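Local coordinates for glutamate ABC superfamily ATP binding cassette transporter, binding protein (Enterococcus faecium DO, PDB 5EYF) that binds glutamate and probably delivers it, as an extracellular solute-binding protein, to an ABC transporter for uptake, at residues I17-K22 with T60-V65; K68-L73 with I83-I88. One frame throughout, in Å; residues are numbered along the deposited sequence. Where two conformers were deposited one is given.

Interaction 1 (I17-K22 with T60-V65). With GLU (glutamic acid), chain E.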
loop_
_atom_site.group_PDB
_atom_site.type_symbol
_atom_site.label_atom_id
_atom_site.label_comp_id
_atom_site.label_asym_id
_atom_site.label_seq_id
_atom_site.Cartn_x
_atom_site.Cartn_y
_atom_site.Cartn_z
ATOM N N ILE B 17 16.305 -23.238 5.079
ATOM C CA ILE B 17 16.411 -21.790 4.953
ATOM C C ILE B 17 16.302 -21.190 6.348
ATOM O O ILE B 17 15.460 -21.613 7.147
ATOM C CB ILE B 17 15.331 -21.202 4.031
ATOM C CG1 ILE B 17 15.477 -21.790 2.632
ATOM C CG2 ILE B 17 15.407 -19.644 4.029
ATOM C CD1 ILE B 17 14.378 -21.345 1.731
ATOM N N ILE B 18 17.175 -20.226 6.650
ATOM C CA ILE B 18 17.255 -19.593 7.962
ATOM C C ILE B 18 16.656 -18.196 7.862
ATOM O O ILE B 18 17.163 -17.345 7.121
ATOM C CB ILE B 18 18.701 -19.512 8.458
ATOM C CG1 ILE B 18 19.357 -20.901 8.446
ATOM C CG2 ILE B 18 18.732 -18.909 9.854
ATOM C CD1 ILE B 18 20.780 -20.893 8.901
ATOM N N TRP B 19 15.600 -17.957 8.621
ATOM C CA TRP B 19 14.806 -16.740 8.503
ATOM C C TRP B 19 14.973 -15.903 9.753
ATOM O O TRP B 19 14.862 -16.424 10.866
ATOM C CB TRP B 19 13.315 -17.025 8.327
ATOM C CG TRP B 19 12.954 -17.767 7.106
ATOM C CD1 TRP B 19 12.944 -19.115 6.947
ATOM C CD2 TRP B 19 12.506 -17.204 5.864
ATOM N NE1 TRP B 19 12.516 -19.440 5.673
ATOM C CE2 TRP B 19 12.234 -18.282 4.992
ATOM C CE3 TRP B 19 12.297 -15.900 5.412
ATOM C CZ2 TRP B 19 11.806 -18.099 3.681
ATOM C CZ3 TRP B 19 11.826 -15.711 4.120
ATOM C CH2 TRP B 19 11.600 -16.806 3.258
ATOM N N GLY B 20 15.239 -14.613 9.565
ATOM C CA GLY B 20 15.216 -13.663 10.651
ATOM C C GLY B 20 13.833 -13.081 10.872
ATOM O O GLY B 20 13.263 -12.455 9.969
ATOM N N VAL B 21 13.266 -13.287 12.063
ATOM C CA VAL B 21 11.899 -12.883 12.380
ATOM C C VAL B 21 11.893 -12.154 13.707
ATOM O O VAL B 21 12.777 -12.349 14.544
ATOM C CB VAL B 21 10.927 -14.099 12.442
ATOM C CG1 VAL B 21 10.775 -14.775 11.073
ATOM C CG2 VAL B 21 11.388 -15.126 13.513
ATOM N N LYS B 22 10.872 -11.314 13.897
ATOM C CA LYS B 22 10.636 -10.741 15.208
ATOM C C LYS B 22 10.221 -11.832 16.183
ATOM O O LYS B 22 9.599 -12.834 15.802
ATOM C CB LYS B 22 9.554 -9.657 15.143
ATOM C CG LYS B 22 9.840 -8.516 14.141
ATOM C CD LYS B 22 11.222 -7.912 14.332
ATOM C CE LYS B 22 11.414 -6.599 13.549
ATOM N NZ LYS B 22 10.716 -5.408 14.119
ATOM N N THR B 60 12.823 -25.187 8.021
ATOM C CA THR B 60 12.917 -23.785 8.374
ATOM C C THR B 60 13.689 -23.660 9.676
ATOM O O THR B 60 13.571 -24.505 10.570
ATOM C CB THR B 60 11.529 -23.170 8.521
ATOM O OG1 THR B 60 10.849 -23.837 9.591
ATOM C CG2 THR B 60 10.724 -23.351 7.218
ATOM N N GLU B 61 14.517 -22.633 9.756
ATOM C CA GLU B 61 15.139 -22.230 10.999
ATOM C C GLU B 61 14.825 -20.763 11.225
ATOM O O GLU B 61 14.883 -19.961 10.289
ATOM C CB GLU B 61 16.653 -22.452 10.982
ATOM C CG GLU B 61 17.268 -22.360 12.363
ATOM C CD GLU B 61 16.719 -23.425 13.299
ATOM O OE1 GLU B 61 16.217 -24.455 12.789
ATOM O OE2 GLU B 61 16.778 -23.233 14.535
ATOM N N PHE B 62 14.459 -20.421 12.458
ATOM C CA PHE B 62 14.167 -19.045 12.818
ATOM C C PHE B 62 15.220 -18.499 13.781
ATOM O O PHE B 62 15.678 -19.200 14.696
ATOM C CB PHE B 62 12.765 -18.938 13.414
ATOM C CG PHE B 62 11.673 -19.213 12.406
ATOM C CD1 PHE B 62 11.339 -18.248 11.440
ATOM C CD2 PHE B 62 10.984 -20.411 12.403
ATOM C CE1 PHE B 62 10.367 -18.496 10.497
ATOM C CE2 PHE B 62 9.985 -20.651 11.445
ATOM C CZ PHE B 62 9.685 -19.698 10.492
ATOM N N VAL B 63 15.613 -17.255 13.524
ATOM C CA VAL B 63 16.579 -16.500 14.314
ATOM C C VAL B 63 15.937 -15.176 14.685
ATOM O O VAL B 63 15.374 -14.482 13.821
ATOM C CB VAL B 63 17.894 -16.263 13.537
ATOM C CG1 VAL B 63 18.807 -15.278 14.256
ATOM C CG2 VAL B 63 18.603 -17.579 13.256
ATOM N N GLU B 64 16.019 -14.804 15.954
ATOM C CA GLU B 64 15.447 -13.531 16.367
ATOM C C GLU B 64 16.218 -12.357 15.766
ATOM O O GLU B 64 17.448 -12.274 15.891
ATOM C CB GLU B 64 15.432 -13.407 17.893
ATOM C CG GLU B 64 14.993 -12.003 18.276
ATOM C CD GLU B 64 14.676 -11.794 19.738
ATOM O OE1 GLU B 64 15.114 -12.590 20.586
ATOM O OE2 GLU B 64 13.982 -10.793 20.038
ATOM N N VAL B 65 15.483 -11.416 15.159
ATOM C CA VAL B 65 16.028 -10.111 14.806
ATOM C C VAL B 65 15.166 -9.028 15.448
ATOM O O VAL B 65 14.007 -9.249 15.814
ATOM C CB VAL B 65 16.078 -9.887 13.277
ATOM C CG1 VAL B 65 16.818 -11.025 12.596
ATOM C CG2 VAL B 65 14.658 -9.709 12.704
HETATM N N GLU E . 7.484 -1.483 9.151
HETATM C CA GLU E . 8.251 -0.416 9.813
HETATM C C GLU E . 9.728 -0.530 9.466
HETATM O O GLU E . 10.148 -1.447 8.747
HETATM C CB GLU E . 8.052 -0.434 11.342
HETATM C CG GLU E . 8.169 -1.814 11.990
HETATM C CD GLU E . 9.593 -2.356 12.073
HETATM O OE1 GLU E . 9.734 -3.584 12.070
HETATM O OE2 GLU E . 10.565 -1.581 12.229
HETATM O OXT GLU E . 10.546 0.314 9.884
#
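Lys22 NZ is gripped by two hydrogen bonds, one to OE1 of the bound glutamate (Lys22 NZ to OE1 2.9 Å) and one to Ser67 OG; the chain, bent at chi2 and chi4, lays CD against Val65 O on its way there. Behind it the backbones pair. Trp19 N-H reaches Glu61 O at 2.7 Å, almost straight (172° at the hydrogen), and the CA-H of Ile18 adds a weaker contact to the same oxygen. Trp19 O in turn takes the N-H of Val63, and the parallel pattern runs on until Val65 N meets Val21 O from above the carbonyl plane. The two strands are neighbours in the parallel sheet of a type II periplasmic-binding-protein fold, joined by a beta-alpha-beta crossover whose helix 41-54 covers the face bearing Trp19 and Phe62. There flat rings fill the space under the helix: Trp19 is buried, its NE1 bonded to Thr50, and Phe62, on the edge strand, lies obliquely beside it against Val43 and Ala46, with Phe62 CD1 3.5 Å from Val21 CG1. On the other face the branched Ile18 and Val63 touch CG2 to CG2 at 3.7 Å. Gly20 suits its place because Val65 CG1 sits 3.6 Å from Gly20 CA, where a beta carbon would clash.

Interaction 2 (K68-L73 with I83-I88); sequences KTRIPL and IATMTI. With GLU (glutamic acid), chain E.
Arg70 leaves its helix with CB pointing at the loop 83-88 and CG in the crowded position between backbone N and carbonyl carbon (chi1 57°), then runs extended to NE. CD and NE cross obliquely past the selenium of Met86, a selenomethionine here, with Arg70 CD 3.9 Å from Met86 SE. At CZ the guanidinium is flat over Met86 CG, which lies about 3.8 Å above the centre of one face, so an apolar, flexible chain backs the cation while its edge faces the ligand and Ala84 O, 2.9 Å from Arg70 NH1. At that edge Arg70 NH1 bonds OE1 of the bound glutamate at 2.8 Å, Arg70 NH2 bonds OE2 at 3.1 Å, and NH2 also makes a weak bond to the ligand's O. Arginine suits this task because its planar, multi-donor tip can address both carboxylates at once. The same OE1 takes the hydroxyl of Thr85, while Thr85 O and Thr87 OG1 both receive the ligand's amino group and Thr87 N points almost straight at the ligand's O (2.9 Å, 174°). Met86, extended beyond CG, ends with CE 3.6 Å from Ile71 CG1, the two side chains crossing at about a right angle. Helix 70-75 thus flanks the glutamate pocket, the loop leads from strand 81-82 to helix 90-93, which contributes Arg92, and strand 198-205 packs against the loop through Ala203 and Tyr200.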
loop_
_atom_site.group_PDB
_atom_site.type_symbol
_atom_site.label_atom_id
_atom_site.label_comp_id
_atom_site.label_asym_id
_atom_site.label_seq_id
_atom_site.Cartn_x
_atom_site.Cartn_y
_atom_site.Cartn_z
ATOM N N LYS B 68 16.713 -3.054 14.831
ATOM C CA LYS B 68 18.107 -2.631 14.865
ATOM C C LYS B 68 19.037 -3.692 14.285
ATOM O O LYS B 68 19.945 -3.365 13.509
ATOM C CB LYS B 68 18.516 -2.277 16.304
ATOM C CG LYS B 68 18.525 -0.772 16.554
ATOM C CD LYS B 68 18.764 -0.456 18.009
ATOM C CE LYS B 68 20.187 -0.805 18.416
ATOM N NZ LYS B 68 21.202 0.071 17.751
ATOM N N THR B 69 18.828 -4.964 14.630
ATOM C CA THR B 69 19.800 -5.982 14.274
ATOM C C THR B 69 19.518 -6.657 12.945
ATOM O O THR B 69 20.390 -7.368 12.440
ATOM C CB THR B 69 19.862 -7.068 15.355
ATOM O OG1 THR B 69 18.589 -7.723 15.424
ATOM C CG2 THR B 69 20.206 -6.454 16.716
ATOM N N ARG B 70 18.354 -6.424 12.332
ATOM C CA ARG B 70 17.993 -7.293 11.216
ATOM C C ARG B 70 18.942 -7.122 10.028
ATOM O O ARG B 70 19.408 -8.116 9.458
ATOM C CB ARG B 70 16.529 -7.087 10.812
ATOM C CG ARG B 70 16.119 -5.689 10.436
ATOM C CD ARG B 70 14.612 -5.617 10.309
ATOM N NE ARG B 70 14.223 -4.214 10.172
ATOM C CZ ARG B 70 13.010 -3.722 10.379
ATOM N NH1 ARG B 70 11.978 -4.511 10.689
ATOM N NH2 ARG B 70 12.834 -2.402 10.268
ATOM N N ILE B 71 19.257 -5.885 9.638
ATOM C CA ILE B 71 20.148 -5.746 8.481
ATOM C C ILE B 71 21.568 -6.216 8.844
ATOM O O ILE B 71 22.166 -6.976 8.075
ATOM C CB ILE B 71 20.120 -4.313 7.910
ATOM C CG1 ILE B 71 18.757 -4.012 7.252
ATOM C CG2 ILE B 71 21.242 -4.127 6.888
ATOM C CD1 ILE B 71 18.721 -2.626 6.627
ATOM N N PRO B 72 22.166 -5.819 9.977
ATOM C CA PRO B 72 23.492 -6.374 10.320
ATOM C C PRO B 72 23.557 -7.895 10.300
ATOM O O PRO B 72 24.500 -8.445 9.726
ATOM C CB PRO B 72 23.751 -5.796 11.720
ATOM C CG PRO B 72 23.042 -4.494 11.700
ATOM C CD PRO B 72 21.765 -4.756 10.917
ATOM N N LEU B 73 22.542 -8.588 10.829
ATOM C CA LEU B 73 22.531 -10.048 10.818
ATOM C C LEU B 73 22.386 -10.598 9.410
ATOM O O LEU B 73 23.029 -11.593 9.056
ATOM C CB LEU B 73 21.396 -10.559 11.698
ATOM C CG LEU B 73 21.685 -10.393 13.185
ATOM C CD1 LEU B 73 20.414 -10.628 13.994
ATOM C CD2 LEU B 73 22.758 -11.387 13.568
ATOM N N ILE B 83 12.226 -11.622 7.355
ATOM C CA ILE B 83 10.784 -11.428 7.219
ATOM C C ILE B 83 10.297 -10.982 8.596
ATOM O O ILE B 83 10.075 -11.792 9.502
ATOM C CB ILE B 83 10.043 -12.663 6.658
ATOM C CG1 ILE B 83 8.603 -12.281 6.303
ATOM C CG2 ILE B 83 10.116 -13.922 7.535
ATOM C CD1 ILE B 83 7.902 -13.407 5.527
ATOM N N ALA B 84 10.168 -9.674 8.773
ATOM C CA ALA B 84 10.074 -9.111 10.119
ATOM C C ALA B 84 9.488 -7.712 10.014
ATOM O O ALA B 84 10.191 -6.731 10.251
ATOM C CB ALA B 84 11.458 -9.069 10.818
ATOM N N THR B 85 8.219 -7.625 9.602
ATOM C CA THR B 85 7.461 -6.361 9.464
ATOM C C THR B 85 8.315 -5.243 8.869
ATOM O O THR B 85 8.331 -4.113 9.358
ATOM C CB THR B 85 6.850 -5.915 10.811
ATOM O OG1 THR B 85 7.883 -5.638 11.790
ATOM C CG2 THR B 85 5.936 -7.003 11.356
HETATM N N MSE B 86 9.016 -5.556 7.785
HETATM C CA MSE B 86 10.028 -4.636 7.255
HETATM C C MSE B 86 9.581 -3.882 6.018
HETATM O O MSE B 86 9.369 -4.483 4.970
HETATM C CB MSE B 86 11.298 -5.397 6.913
HETATM C CG MSE B 86 12.475 -4.452 6.629
HETATM SE SE MSE B 86 14.067 -5.567 6.491
HETATM C CE MSE B 86 15.347 -4.204 6.007
ATOM N N THR B 87 9.457 -2.567 6.134
ATOM C CA THR B 87 9.000 -1.772 5.005
ATOM C C THR B 87 10.087 -1.638 3.947
ATOM O O THR B 87 11.279 -1.439 4.259
ATOM C CB THR B 87 8.589 -0.381 5.511
ATOM O OG1 THR B 87 7.541 -0.548 6.467
ATOM C CG2 THR B 87 8.109 0.524 4.370
ATOM N N ILE B 88 9.662 -1.725 2.689
ATOM C CA ILE B 88 10.518 -1.454 1.540
ATOM C C ILE B 88 10.714 0.048 1.414
ATOM O O ILE B 88 9.739 0.804 1.262
ATOM C CB ILE B 88 9.889 -2.022 0.254
ATOM C CG1 ILE B 88 9.700 -3.531 0.393
ATOM C CG2 ILE B 88 10.782 -1.738 -0.945
ATOM C CD1 ILE B 88 9.060 -4.150 -0.803
HETATM N N GLU E . 7.484 -1.483 9.151
HETATM C CA GLU E . 8.251 -0.416 9.813
HETATM C C GLU E . 9.728 -0.530 9.466
HETATM O O GLU E . 10.148 -1.447 8.747
HETATM C CB GLU E . 8.052 -0.434 11.342
HETATM C CG GLU E . 8.169 -1.814 11.990
HETATM C CD GLU E . 9.593 -2.356 12.073
HETATM O OE1 GLU E . 9.734 -3.584 12.070
HETATM O OE2 GLU E . 10.565 -1.581 12.229
HETATM O OXT GLU E . 10.546 0.314 9.884
#

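Interaction 1 is a partly buried pairing of two strands, bonded backbone to backbone, with a largely apolar face that includes Trp19 and Phe62 and a more exposed edge strand. Interaction 2 is smaller but buried, and joins helix 70-75 to an irregular loop through side chains, with side-chain and backbone groups both gripping the ligand. They follow one another along the chain: strand 59-64 leads into helix 70-75, and strand 16-21 is flanked by strand 81-82, whose continuation is loop 83-88. Gly20 O probably accepts a hydrogen bond from Ile83 N (2.9 Å), and Lys22 CE packs near Arg70 NH1. The sheet therefore supplies the framework, and the polar chemistry gathers beyond its C-terminal strand ends, where both contacts touch glutamate.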